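Local coordinates for acyl-[acyl-carrier-protein]--UDP-N-acetylglucosamine O-acyltransferase (PDB 3I3A) that probably transfers a 3-hydroxyacyl chain from acyl carrier protein to a UDP-linked N-acetylglucosamine-type sugar in the biosynthesis of lipid A, at residues A[60-65]-A[91-96]; A[108-113]-A[126-131]; A[150-155]-A[164-169]. All coordinates share one frame; numbering follows the deposited sequence.

Contact 1 (A[60-65]-A[91-96]); sequences GAVIGV and YSNIHK
The imidazole of His95 carries Val65 on one face: CG2 of Val65 lies 3.6 Å from the centroid of the His95 ring, 28° off the normal and displaced toward the rim, a CH-pi contact. Of the two valine methyls it is the one between the backbone N and the carbonyl carbon (CG1 has chi1 -67°), which turns it over the histidine. In one of its two deposited conformers the side-chain amide carbon of Asn93 lies at the edge of this ring, a placement that is therefore tentative, while His117 makes an edge-to-face pair with the imidazole. The phenol of Tyr91 meets Gly60 obliquely, its CD2 3.7 Å from Gly60 CA; beyond, it packs edge-to-face on Tyr91 rings of the other two subunits, and its hydroxyl bonds to Gly60 O of the third subunit.

The two segments are successive rungs of a left-handed parallel beta-helix. Val62 sits between two bonds, its N donating to Ser92 O (2.9 Å) and its O accepting from Ile94 N (2.8 Å). The chain then turns a corner at Gly64, where phi is positive, a conformation glycine adopts easily, and the register slips by one residue, a beta bulge. There Ile94 O takes two donors, Gly64 N at 2.7 Å in a bent bond, tilted from the carbonyl plane, and Val65 N at a longer 3.3 Å. Val65 O accepts from Lys96 N beyond the bulge, and a water joins Gly64 O to the Lys96 ammonium at the end of an extended side chain.

Ile63 and Ile94 point the same way on the face turned from His95, their side chains alongside each other. Ile63 CD1 presses on Ile94 CG1 at 3.4 Å, tighter than usual, and Phe88 touches both isoleucines.

Contact 2 (A[108-113]-A[126-131]); sequences NKNYFM and NNNILT. With S2N (S-[2-({N-[(2R)-2-hydroxy-4-{[(S)-hydroxy(methoxy)phosphoryl]oxy}-3,3-dimethylbutanoyl]-beta-alanyl}amino)ethyl] (3R)-3-hydroxydodecanethioate), chain D.
Asn110 and Asn128 stand one above the other in adjacent coils of the left-handed beta-helix built from hexapeptide repeats, their side chains alongside and their amide planes 14° apart. Asn110 OD1 is gripped twice: by Asn128 N at 2.8 Å, which approaches well out of the carbonyl plane, and weakly by Asn128 ND2 at 3.0 Å. Asn110 ND2 bonds to Gly125 O, Asn128 OD1 accepts from Ala146 N of the next coil, and Asn128 ND2 also donates to Gly143 O, its partner besides the weak one.

A second asparagine pair, with amide planes nearly parallel (7° apart), closes the more exposed end. Asn126 OD1 accepts from Asn108 N (2.9 Å), and Asn108 O takes Asn127 N; Asn108 OD1 has its partner in Asp84 N. Between the strands proper, Tyr111 uses both its N and its O toward the neighbouring strand, N to Asn128 O and O from Leu130 N (2.8 Å), and Met113 N follows with Leu130 O. One water donates to both Lys109 O and Asn128 O.

Phe112 offers its ring edge to Leu130, CD2 to CD2 at 3.8 Å, and stacks on Phe88. Met113 and Thr131 run alongside each other toward an acyl-phosphopantetheine ligand that the third subunit also binds. Thr131 OG1 bonds to Ile148 O, while its CG2 touches the acyl chain, 3.7 Å from CAF of the ligand.

Contact 3 (A[150-155]-A[164-169]); sequences GLVAVH and SMVAGL. With S2N (S-[2-({N-[(2R)-2-hydroxy-4-{[(S)-hydroxy(methoxy)phosphoryl]oxy}-3,3-dimethylbutanoyl]-beta-alanyl}amino)ethyl] (3R)-3-hydroxydodecanethioate), chain B.
At one corner of the left-handed beta-helix, near the trimer interface, Gly150 and Leu151 of one coil meet Gly168 and Leu169 of the next. A single hydrogen bond ties the corners together, from Leu169 N to Gly150 O at 2.9 Å. Close CA-H...O contacts reinforce it: Leu169 CA lies 3.2 Å from Leu151 O, almost in line through its hydrogen, and Gly168 CA approaches Gly150 O.

Both leucines have positive phi, and their side chains meet where Leu169 CD2 folds back to Leu151 CB at 3.7 Å. Beyond, Leu169 packs on Leu169 of the second subunit, and Leu151 on Val152 of the third. Val152 packs instead against Val166 and the Ala167 carbonyl. With CG1 anti to the backbone N (chi1 161°), its CG2 reaches Val166 CG1 at 3.8 Å and crowds Ala167 O.

Away from the corner the segments separate, strand 153-154 following it and strand 165-166 preceding it, in different sheets. Ala153 and Val154 instead border a bound acyl-phosphopantetheine, with Val154 O 3.6 Å from its CAI atom and the His155 ring edge turned to its pantoyl part. Paired corner residues with positive phi, repeated from coil to coil, are typical of the left-handed parallel beta-helix.

How the contacts relate
All three contacts join neighbouring coils of one beta-helix, but at different places on its triangular section. Contacts 1 and 3 are buried against other subunits; contact 2 meets the third subunit at its Tyr111 and Met113 end and is open at its lysine and asparagine end. Contact 1 and strand 153-154 of contact 3 share a sheet, whereas contact 2 and strand 165-166 of contact 3 belong to another. Backbone ladders dominate contacts 1 and 2, the latter adding asparagine amides, while contact 3 is mainly apolar. Contact 2 touches both others: Ile94 CD1 meets Phe112 CD2 at 4.2 Å, and Thr131 CG2 lies 3.4 Å from Gly150 N.

Contact 1 (A[60-65]-A[91-96])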
loop_
_atom_site.group_PDB
_atom_site.type_symbol
_atom_site.label_atom_id
_atom_site.label_comp_id
_atom_site.label_asym_id
_atom_site.label_seq_id
_atom_site.Cartn_x
_atom_site.Cartn_y
_atom_site.Cartn_z
ATOM N N GLY A 60 -6.723 -13.021 8.050
ATOM C CA GLY A 60 -6.792 -11.598 8.332
ATOM C C GLY A 60 -7.665 -10.781 7.394
ATOM O O GLY A 60 -7.803 -9.578 7.586
ATOM N N ALA A 61 -8.255 -11.422 6.387
ATOM C CA ALA A 61 -9.185 -10.730 5.501
ATOM C C ALA A 61 -10.362 -10.202 6.319
ATOM O O ALA A 61 -10.866 -10.890 7.216
ATOM C CB ALA A 61 -9.671 -11.656 4.395
ATOM N N VAL A 62 -10.771 -8.967 6.034
ATOM C CA VAL A 62 -11.905 -8.360 6.724
ATOM C C VAL A 62 -13.037 -8.012 5.739
ATOM O O VAL A 62 -12.825 -7.303 4.752
ATOM C CB VAL A 62 -11.484 -7.167 7.627
ATOM C CG1 VAL A 62 -10.646 -7.664 8.812
ATOM C CG2 VAL A 62 -10.734 -6.091 6.849
ATOM N N ILE A 63 -14.231 -8.531 6.015
ATOM C CA ILE A 63 -15.349 -8.472 5.071
ATOM C C ILE A 63 -16.549 -7.734 5.671
ATOM O O ILE A 63 -17.058 -8.122 6.721
ATOM C CB ILE A 63 -15.804 -9.902 4.628
ATOM C CG1 ILE A 63 -14.642 -10.702 4.012
ATOM C CG2 ILE A 63 -17.013 -9.838 3.688
ATOM C CD1 ILE A 63 -13.988 -10.091 2.771
ATOM N N GLY A 64 -16.989 -6.678 4.999
ATOM C CA GLY A 64 -18.140 -5.913 5.442
ATOM C C GLY A 64 -17.872 -4.933 6.577
ATOM O O GLY A 64 -18.803 -4.542 7.299
ATOM N N VAL A 65 -16.621 -4.517 6.731
ATOM C CA VAL A 65 -16.267 -3.523 7.752
ATOM C C VAL A 65 -16.967 -2.171 7.472
ATOM O O VAL A 65 -17.401 -1.923 6.353
ATOM C CB VAL A 65 -14.733 -3.371 7.892
ATOM C CG1 VAL A 65 -14.122 -4.654 8.452
ATOM C CG2 VAL A 65 -14.095 -3.045 6.555
ATOM N N TYR A 91 -5.301 -10.136 4.583
ATOM C CA TYR A 91 -5.488 -8.725 4.983
ATOM C C TYR A 91 -6.183 -7.866 3.916
ATOM O O TYR A 91 -6.185 -6.639 4.017
ATOM C CB TYR A 91 -4.169 -8.078 5.467
ATOM C CG TYR A 91 -3.486 -8.891 6.532
ATOM C CD1 TYR A 91 -2.239 -9.473 6.307
ATOM C CD2 TYR A 91 -4.105 -9.118 7.753
ATOM C CE1 TYR A 91 -1.629 -10.256 7.283
ATOM C CE2 TYR A 91 -3.502 -9.895 8.729
ATOM C CZ TYR A 91 -2.271 -10.466 8.484
ATOM O OH TYR A 91 -1.691 -11.230 9.462
ATOM N N SER A 92 -6.778 -8.520 2.912
ATOM C CA SER A 92 -7.680 -7.840 1.972
ATOM C C SER A 92 -8.868 -7.314 2.785
ATOM O O SER A 92 -9.238 -7.886 3.817
ATOM C CB SER A 92 -8.110 -8.735 0.797
ATOM O OG SER A 92 -8.995 -9.771 1.200
ATOM N N ASN A 93 -9.462 -6.229 2.293
ATOM C CA ASN A 93 -10.371 -5.413 3.077
ATOM C C ASN A 93 -11.571 -4.996 2.219
ATOM O O ASN A 93 -11.417 -4.239 1.259
ATOM C CB ASN A 93 -9.584 -4.191 3.585
ATOM C CG ASN A 93 -10.346 -3.355 4.588
ATOM O OD1 ASN A 93 -11.572 -3.290 4.568
ATOM N ND2 ASN A 93 -9.607 -2.678 5.468
ATOM N N ILE A 94 -12.758 -5.501 2.558
ATOM C CA ILE A 94 -13.966 -5.187 1.795
ATOM C C ILE A 94 -14.972 -4.455 2.676
ATOM O O ILE A 94 -15.374 -4.954 3.732
ATOM C CB ILE A 94 -14.647 -6.470 1.209
ATOM C CG1 ILE A 94 -13.629 -7.454 0.593
ATOM C CG2 ILE A 94 -15.770 -6.099 0.237
ATOM C CD1 ILE A 94 -12.892 -6.976 -0.679
ATOM N N HIS A 95 -15.373 -3.263 2.235
ATOM C CA HIS A 95 -16.304 -2.431 2.992
ATOM C C HIS A 95 -17.737 -2.627 2.519
ATOM O O HIS A 95 -17.977 -2.803 1.324
ATOM C CB HIS A 95 -15.893 -0.961 2.895
ATOM C CG HIS A 95 -14.649 -0.641 3.663
ATOM N ND1 HIS A 95 -14.493 0.524 4.378
ATOM C CD2 HIS A 95 -13.514 -1.353 3.856
ATOM C CE1 HIS A 95 -13.308 0.523 4.965
ATOM N NE2 HIS A 95 -12.696 -0.607 4.671
ATOM N N LYS A 96 -18.671 -2.616 3.473
ATOM C CA LYS A 96 -20.104 -2.715 3.187
ATOM C C LYS A 96 -20.636 -1.389 2.636
ATOM O O LYS A 96 -19.937 -0.370 2.686
ATOM C CB LYS A 96 -20.878 -3.113 4.452
ATOM C CG LYS A 96 -20.806 -2.097 5.598
ATOM C CD LYS A 96 -21.556 -2.585 6.825
ATOM C CE LYS A 96 -21.749 -1.448 7.811
ATOM N NZ LYS A 96 -22.225 -1.964 9.119
HETATM O O HOH W 1 -19.585 -3.403 9.926
#

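Contact 2 (A[108-113]-A[126-131])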
loop_
_atom_site.group_PDB
_atom_site.type_symbol
_atom_site.label_atom_id
_atom_site.label_comp_id
_atom_site.label_asym_id
_atom_site.label_seq_id
_atom_site.Cartn_x
_atom_site.Cartn_y
_atom_site.Cartn_z
ATOM N N ASN A 108 -18.702 -13.196 -9.314
ATOM C CA ASN A 108 -18.085 -14.517 -9.159
ATOM C C ASN A 108 -16.658 -14.554 -9.691
ATOM O O ASN A 108 -16.309 -13.778 -10.580
ATOM C CB ASN A 108 -18.922 -15.598 -9.876
ATOM C CG ASN A 108 -20.410 -15.502 -9.571
ATOM O OD1 ASN A 108 -20.819 -15.309 -8.427
ATOM N ND2 ASN A 108 -21.225 -15.655 -10.600
ATOM N N LYS A 109 -15.847 -15.460 -9.136
ATOM C CA LYS A 109 -14.524 -15.814 -9.680
ATOM C C LYS A 109 -13.535 -14.634 -9.696
ATOM O O LYS A 109 -12.600 -14.598 -10.511
ATOM C CB LYS A 109 -14.653 -16.465 -11.075
ATOM C CG LYS A 109 -15.642 -17.646 -11.139
ATOM C CD LYS A 109 -15.944 -18.065 -12.580
ATOM C CE LYS A 109 -16.830 -19.306 -12.649
ATOM N NZ LYS A 109 -18.268 -18.984 -12.998
ATOM N N ASN A 110 -13.750 -13.684 -8.792
ATOM C CA ASN A 110 -12.841 -12.559 -8.612
ATOM C C ASN A 110 -11.680 -12.910 -7.690
ATOM O O ASN A 110 -11.801 -13.786 -6.827
ATOM C CB ASN A 110 -13.573 -11.348 -8.054
ATOM C CG ASN A 110 -14.647 -10.839 -8.979
ATOM O OD1 ASN A 110 -14.369 -10.195 -9.995
ATOM N ND2 ASN A 110 -15.888 -11.114 -8.629
ATOM N N TYR A 111 -10.555 -12.217 -7.885
ATOM C CA TYR A 111 -9.372 -12.444 -7.076
ATOM C C TYR A 111 -8.938 -11.147 -6.404
ATOM O O TYR A 111 -8.574 -10.179 -7.076
ATOM C CB TYR A 111 -8.248 -13.001 -7.943
ATOM C CG TYR A 111 -7.245 -13.847 -7.194
ATOM C CD1 TYR A 111 -6.252 -13.261 -6.403
ATOM C CD2 TYR A 111 -7.282 -15.242 -7.281
ATOM C CE1 TYR A 111 -5.322 -14.050 -5.705
ATOM C CE2 TYR A 111 -6.355 -16.037 -6.590
ATOM C CZ TYR A 111 -5.384 -15.436 -5.804
ATOM O OH TYR A 111 -4.472 -16.229 -5.128
ATOM N N PHE A 112 -8.984 -11.126 -5.080
ATOM C CA PHE A 112 -8.537 -9.956 -4.335
ATOM C C PHE A 112 -7.239 -10.311 -3.641
ATOM O O PHE A 112 -7.227 -11.130 -2.723
ATOM C CB PHE A 112 -9.615 -9.495 -3.352
ATOM C CG PHE A 112 -10.942 -9.253 -4.008
ATOM C CD1 PHE A 112 -11.803 -10.316 -4.264
ATOM C CD2 PHE A 112 -11.308 -7.974 -4.425
ATOM C CE1 PHE A 112 -13.020 -10.110 -4.898
ATOM C CE2 PHE A 112 -12.523 -7.754 -5.063
ATOM C CZ PHE A 112 -13.384 -8.822 -5.299
ATOM N N MET A 113 -6.145 -9.725 -4.122
ATOM C CA MET A 113 -4.816 -10.042 -3.614
ATOM C C MET A 113 -4.566 -9.421 -2.238
ATOM O O MET A 113 -5.357 -8.587 -1.773
ATOM C CB MET A 113 -3.731 -9.645 -4.619
ATOM C CG MET A 113 -3.708 -10.553 -5.874
ATOM S SD MET A 113 -2.275 -10.458 -6.999
ATOM C CE MET A 113 -0.949 -10.170 -5.905
ATOM N N ASN A 126 -17.529 -10.141 -12.765
ATOM C CA ASN A 126 -16.955 -11.472 -12.674
ATOM C C ASN A 126 -15.513 -11.516 -13.170
ATOM O O ASN A 126 -15.150 -10.770 -14.073
ATOM C CB ASN A 126 -17.799 -12.472 -13.494
ATOM C CG ASN A 126 -19.278 -12.440 -13.139
ATOM O OD1 ASN A 126 -19.661 -12.403 -11.964
ATOM N ND2 ASN A 126 -20.118 -12.478 -14.162
ATOM N N ASN A 127 -14.713 -12.404 -12.581
ATOM C CA ASN A 127 -13.377 -12.726 -13.080
ATOM C C ASN A 127 -12.392 -11.564 -13.079
ATOM O O ASN A 127 -11.404 -11.573 -13.835
ATOM C CB ASN A 127 -13.435 -13.350 -14.494
ATOM C CG ASN A 127 -14.267 -14.609 -14.553
ATOM O OD1 ASN A 127 -13.746 -15.719 -14.431
ATOM N ND2 ASN A 127 -15.566 -14.448 -14.761
ATOM N N ASN A 128 -12.648 -10.572 -12.232
ATOM C CA ASN A 128 -11.726 -9.446 -12.061
ATOM C C ASN A 128 -10.555 -9.784 -11.138
ATOM O O ASN A 128 -10.672 -10.637 -10.263
ATOM C CB ASN A 128 -12.468 -8.237 -11.498
ATOM C CG ASN A 128 -13.614 -7.779 -12.386
ATOM O OD1 ASN A 128 -13.400 -7.356 -13.526
ATOM N ND2 ASN A 128 -14.827 -7.818 -11.850
ATOM N N ILE A 129 -9.430 -9.095 -11.327
ATOM C CA ILE A 129 -8.257 -9.301 -10.485
ATOM C C ILE A 129 -7.835 -7.974 -9.844
ATOM O O ILE A 129 -7.526 -6.994 -10.536
ATOM C CB ILE A 129 -7.094 -9.983 -11.264
ATOM C CG1 ILE A 129 -7.548 -11.346 -11.821
ATOM C CG2 ILE A 129 -5.836 -10.130 -10.388
ATOM C CD1 ILE A 129 -6.472 -12.179 -12.478
ATOM N N LEU A 130 -7.860 -7.939 -8.518
ATOM C CA LEU A 130 -7.359 -6.785 -7.774
ATOM C C LEU A 130 -6.006 -7.164 -7.177
ATOM O O LEU A 130 -5.923 -7.946 -6.225
ATOM C CB LEU A 130 -8.360 -6.383 -6.685
ATOM C CG LEU A 130 -8.309 -4.983 -6.052
ATOM C CD1 LEU A 130 -8.228 -3.880 -7.104
ATOM C CD2 LEU A 130 -9.520 -4.761 -5.178
ATOM N N THR A 131 -4.947 -6.619 -7.763
ATOM C CA THR A 131 -3.569 -6.976 -7.395
ATOM C C THR A 131 -3.129 -6.368 -6.051
ATOM O O THR A 131 -3.813 -5.499 -5.506
ATOM C CB THR A 131 -2.633 -6.669 -8.577
ATOM O OG1 THR A 131 -3.132 -7.377 -9.722
ATOM C CG2 THR A 131 -1.166 -7.064 -8.326
HETATM C CAA S2N D . 2.419 -11.602 -9.224
HETATM C CAB S2N D . 2.207 -12.079 -7.786
HETATM C CAC S2N D . 2.688 -11.027 -6.783
HETATM C CAD S2N D . 1.928 -9.719 -7.011
HETATM C CAE S2N D . 2.558 -8.574 -6.216
HETATM C CAF S2N D . 2.224 -7.220 -6.848
HETATM C CAG S2N D . 3.437 -6.644 -7.581
HETATM C CAH S2N D . 3.003 -5.672 -8.680
HETATM C CAI S2N D . 4.176 -5.321 -9.597
HETATM C CAJ S2N D . 3.803 -4.189 -10.557
HETATM C CAK S2N D . 4.682 -4.218 -11.807
HETATM C CAL S2N D . 4.572 -2.906 -12.587
HETATM C CAP S2N D . 1.877 -10.014 -11.393
HETATM C CAQ S2N D . 1.878 -8.543 -10.972
HETATM C CAS S2N D . 1.641 -6.759 -12.635
HETATM C CAT S2N D . 2.319 -5.998 -13.775
HETATM C CAU S2N D . 1.485 -6.070 -15.057
HETATM N NAR S2N D . 2.379 -7.715 -12.079
HETATM O OAM S2N D . 3.546 -11.567 -9.714
HETATM O OAN S2N D . 2.450 -11.492 -5.452
HETATM O OAY S2N D . 0.495 -6.483 -12.282
HETATM S SAO S2N D . 1.043 -11.103 -10.182
HETATM C CAW S2N D . 1.764 -8.202 -16.230
HETATM C CAX S2N D . 3.070 -7.680 -16.832
HETATM N NAV S2N D . 1.321 -7.527 -15.174
HETATM O OAZ S2N D . 1.224 -9.216 -16.672
HETATM C CBA S2N D . 2.861 -7.369 -18.315
HETATM C CBB S2N D . 3.732 -6.176 -18.714
HETATM C CBF S2N D . 6.370 -3.795 -20.477
HETATM C CBG S2N D . 1.389 -7.030 -18.563
HETATM C CBH S2N D . 3.252 -8.587 -19.151
HETATM O OBC S2N D . 4.223 -6.323 -20.049
HETATM O OBE S2N D . 6.487 -5.022 -19.752
HETATM O OBI S2N D . 3.468 -6.490 -16.146
HETATM O OBJ S2N D . 6.448 -7.644 -19.587
HETATM O OBK S2N D . 6.075 -6.467 -21.908
HETATM P PBD S2N D . 5.807 -6.364 -20.323
HETATM O O HOH W 2 -10.194 -13.748 -10.952
#

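Contact 3 (A[150-155]-A[164-169])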
loop_
_atom_site.group_PDB
_atom_site.type_symbol
_atom_site.label_atom_id
_atom_site.label_comp_id
_atom_site.label_asym_id
_atom_site.label_seq_id
_atom_site.Cartn_x
_atom_site.Cartn_y
_atom_site.Cartn_z
ATOM N N GLY A 150 -0.762 -3.839 -9.203
ATOM C CA GLY A 150 -0.383 -3.530 -7.823
ATOM C C GLY A 150 -0.303 -2.042 -7.529
ATOM O O GLY A 150 0.150 -1.256 -8.361
ATOM N N LEU A 151 -0.740 -1.669 -6.326
ATOM C CA LEU A 151 -0.651 -0.290 -5.818
ATOM C C LEU A 151 -1.306 0.762 -6.728
ATOM O O LEU A 151 -0.849 1.893 -6.835
ATOM C CB LEU A 151 0.800 0.078 -5.451
ATOM C CG LEU A 151 1.535 -0.809 -4.432
ATOM C CD1 LEU A 151 2.942 -0.296 -4.151
ATOM C CD2 LEU A 151 0.760 -0.931 -3.131
ATOM N N VAL A 152 -2.405 0.370 -7.356
ATOM C CA VAL A 152 -3.240 1.291 -8.113
ATOM C C VAL A 152 -4.268 1.881 -7.157
ATOM O O VAL A 152 -4.751 1.196 -6.251
ATOM C CB VAL A 152 -3.980 0.542 -9.249
ATOM C CG1 VAL A 152 -5.179 1.319 -9.765
ATOM C CG2 VAL A 152 -3.031 0.188 -10.361
ATOM N N ALA A 153 -4.574 3.159 -7.355
ATOM C CA ALA A 153 -5.692 3.800 -6.697
ATOM C C ALA A 153 -6.738 4.227 -7.745
ATOM O O ALA A 153 -6.418 4.931 -8.707
ATOM C CB ALA A 153 -5.214 4.993 -5.901
ATOM N N VAL A 154 -7.987 3.811 -7.541
ATOM C CA VAL A 154 -9.077 4.220 -8.426
ATOM C C VAL A 154 -10.027 5.184 -7.705
ATOM O O VAL A 154 -10.605 4.856 -6.661
ATOM C CB VAL A 154 -9.841 3.013 -9.034
ATOM C CG1 VAL A 154 -10.920 3.490 -10.011
ATOM C CG2 VAL A 154 -8.878 2.075 -9.740
ATOM N N HIS A 155 -10.169 6.372 -8.287
ATOM C CA HIS A 155 -11.031 7.420 -7.782
ATOM C C HIS A 155 -12.500 6.982 -7.735
ATOM O O HIS A 155 -12.961 6.190 -8.574
ATOM C CB HIS A 155 -10.868 8.645 -8.674
ATOM C CG HIS A 155 -11.411 9.915 -8.094
ATOM N ND1 HIS A 155 -12.762 10.157 -7.944
ATOM C CD2 HIS A 155 -10.781 11.039 -7.676
ATOM C CE1 HIS A 155 -12.938 11.364 -7.438
ATOM N NE2 HIS A 155 -11.751 11.919 -7.263
ATOM N N SER A 164 -10.204 -4.771 -19.375
ATOM C CA SER A 164 -9.238 -3.684 -19.329
ATOM C C SER A 164 -8.031 -4.032 -18.459
ATOM O O SER A 164 -8.081 -4.937 -17.625
ATOM C CB SER A 164 -9.910 -2.402 -18.840
ATOM O OG SER A 164 -10.574 -2.623 -17.605
ATOM N N MET A 165 -6.932 -3.316 -18.680
ATOM C CA MET A 165 -5.758 -3.428 -17.841
ATOM C C MET A 165 -5.411 -2.064 -17.222
ATOM O O MET A 165 -5.278 -1.060 -17.934
ATOM C CB MET A 165 -4.585 -3.978 -18.656
ATOM C CG MET A 165 -3.216 -3.803 -18.008
ATOM S SD MET A 165 -2.898 -5.031 -16.739
ATOM C CE MET A 165 -2.131 -6.330 -17.689
ATOM N N VAL A 166 -5.255 -2.042 -15.900
ATOM C CA VAL A 166 -4.631 -0.896 -15.218
ATOM C C VAL A 166 -3.251 -1.270 -14.670
ATOM O O VAL A 166 -3.131 -2.151 -13.820
ATOM C CB VAL A 166 -5.536 -0.285 -14.112
ATOM C CG1 VAL A 166 -4.886 0.978 -13.527
ATOM C CG2 VAL A 166 -6.909 0.058 -14.696
ATOM N N ALA A 167 -2.221 -0.589 -15.179
ATOM C CA ALA A 167 -0.816 -0.878 -14.846
ATOM C C ALA A 167 -0.440 -0.517 -13.419
ATOM O O ALA A 167 -1.118 0.299 -12.779
ATOM C CB ALA A 167 0.093 -0.147 -15.791
ATOM N N GLY A 168 0.648 -1.123 -12.931
ATOM C CA GLY A 168 1.147 -0.878 -11.581
ATOM C C GLY A 168 1.211 0.605 -11.246
ATOM O O GLY A 168 1.685 1.401 -12.050
ATOM N N LEU A 169 0.705 0.973 -10.067
ATOM C CA LEU A 169 0.855 2.341 -9.540
ATOM C C LEU A 169 0.133 3.441 -10.334
ATOM O O LEU A 169 0.409 4.629 -10.153
ATOM C CB LEU A 169 2.348 2.703 -9.348
ATOM C CG LEU A 169 3.006 2.152 -8.072
ATOM C CD1 LEU A 169 4.501 2.063 -8.203
ATOM C CD2 LEU A 169 2.668 3.001 -6.854
HETATM C CAA S2N B . -13.378 6.824 0.088
HETATM C CAB S2N B . -13.392 5.576 0.973
HETATM C CAC S2N B . -12.418 4.520 0.446
HETATM C CAD S2N B . -11.005 5.104 0.401
HETATM C CAE S2N B . -10.054 4.181 -0.362
HETATM C CAF S2N B . -8.861 4.963 -0.917
HETATM C CAG S2N B . -8.993 5.164 -2.428
HETATM C CAH S2N B . -8.205 6.393 -2.889
HETATM C CAI S2N B . -8.565 6.767 -4.328
HETATM C CAJ S2N B . -7.627 7.851 -4.864
HETATM C CAK S2N B . -8.284 8.630 -6.003
HETATM C CAL S2N B . -7.249 9.452 -6.775
HETATM C CAP S2N B . -12.241 9.103 -0.930
HETATM C CAQ S2N B . -10.837 8.794 -1.452
HETATM C CAS S2N B . -9.533 10.498 -2.636
HETATM C CAT S2N B . -9.382 11.298 -3.931
HETATM C CAU S2N B . -9.408 12.803 -3.652
HETATM N NAR S2N B . -10.550 9.641 -2.620
HETATM O OAM S2N B . -13.903 6.812 -1.025
HETATM O OAN S2N B . -12.437 3.381 1.309
HETATM O OAY S2N B . -8.755 10.659 -1.697
HETATM S SAO S2N B . -12.607 8.285 0.665
HETATM C CAW S2N B . -11.682 13.650 -3.320
HETATM C CAX S2N B . -11.869 13.691 -4.838
HETATM N NAV S2N B . -10.666 12.903 -2.898
HETATM O OAZ S2N B . -12.472 14.221 -2.569
HETATM C CBA S2N B . -11.847 15.144 -5.316
HETATM C CBB S2N B . -11.219 15.211 -6.711
HETATM C CBF S2N B . -10.541 15.862 -10.564
HETATM C CBG S2N B . -11.020 15.988 -4.344
HETATM C CBH S2N B . -13.276 15.683 -5.374
HETATM O OBC S2N B . -11.847 16.220 -7.507
HETATM O OBE S2N B . -11.514 15.090 -9.857
HETATM O OBI S2N B . -10.811 12.964 -5.468
HETATM O OBJ S2N B . -13.796 14.821 -8.581
HETATM O OBK S2N B . -13.128 17.149 -9.605
HETATM P PBD S2N B . -12.571 15.820 -8.887
#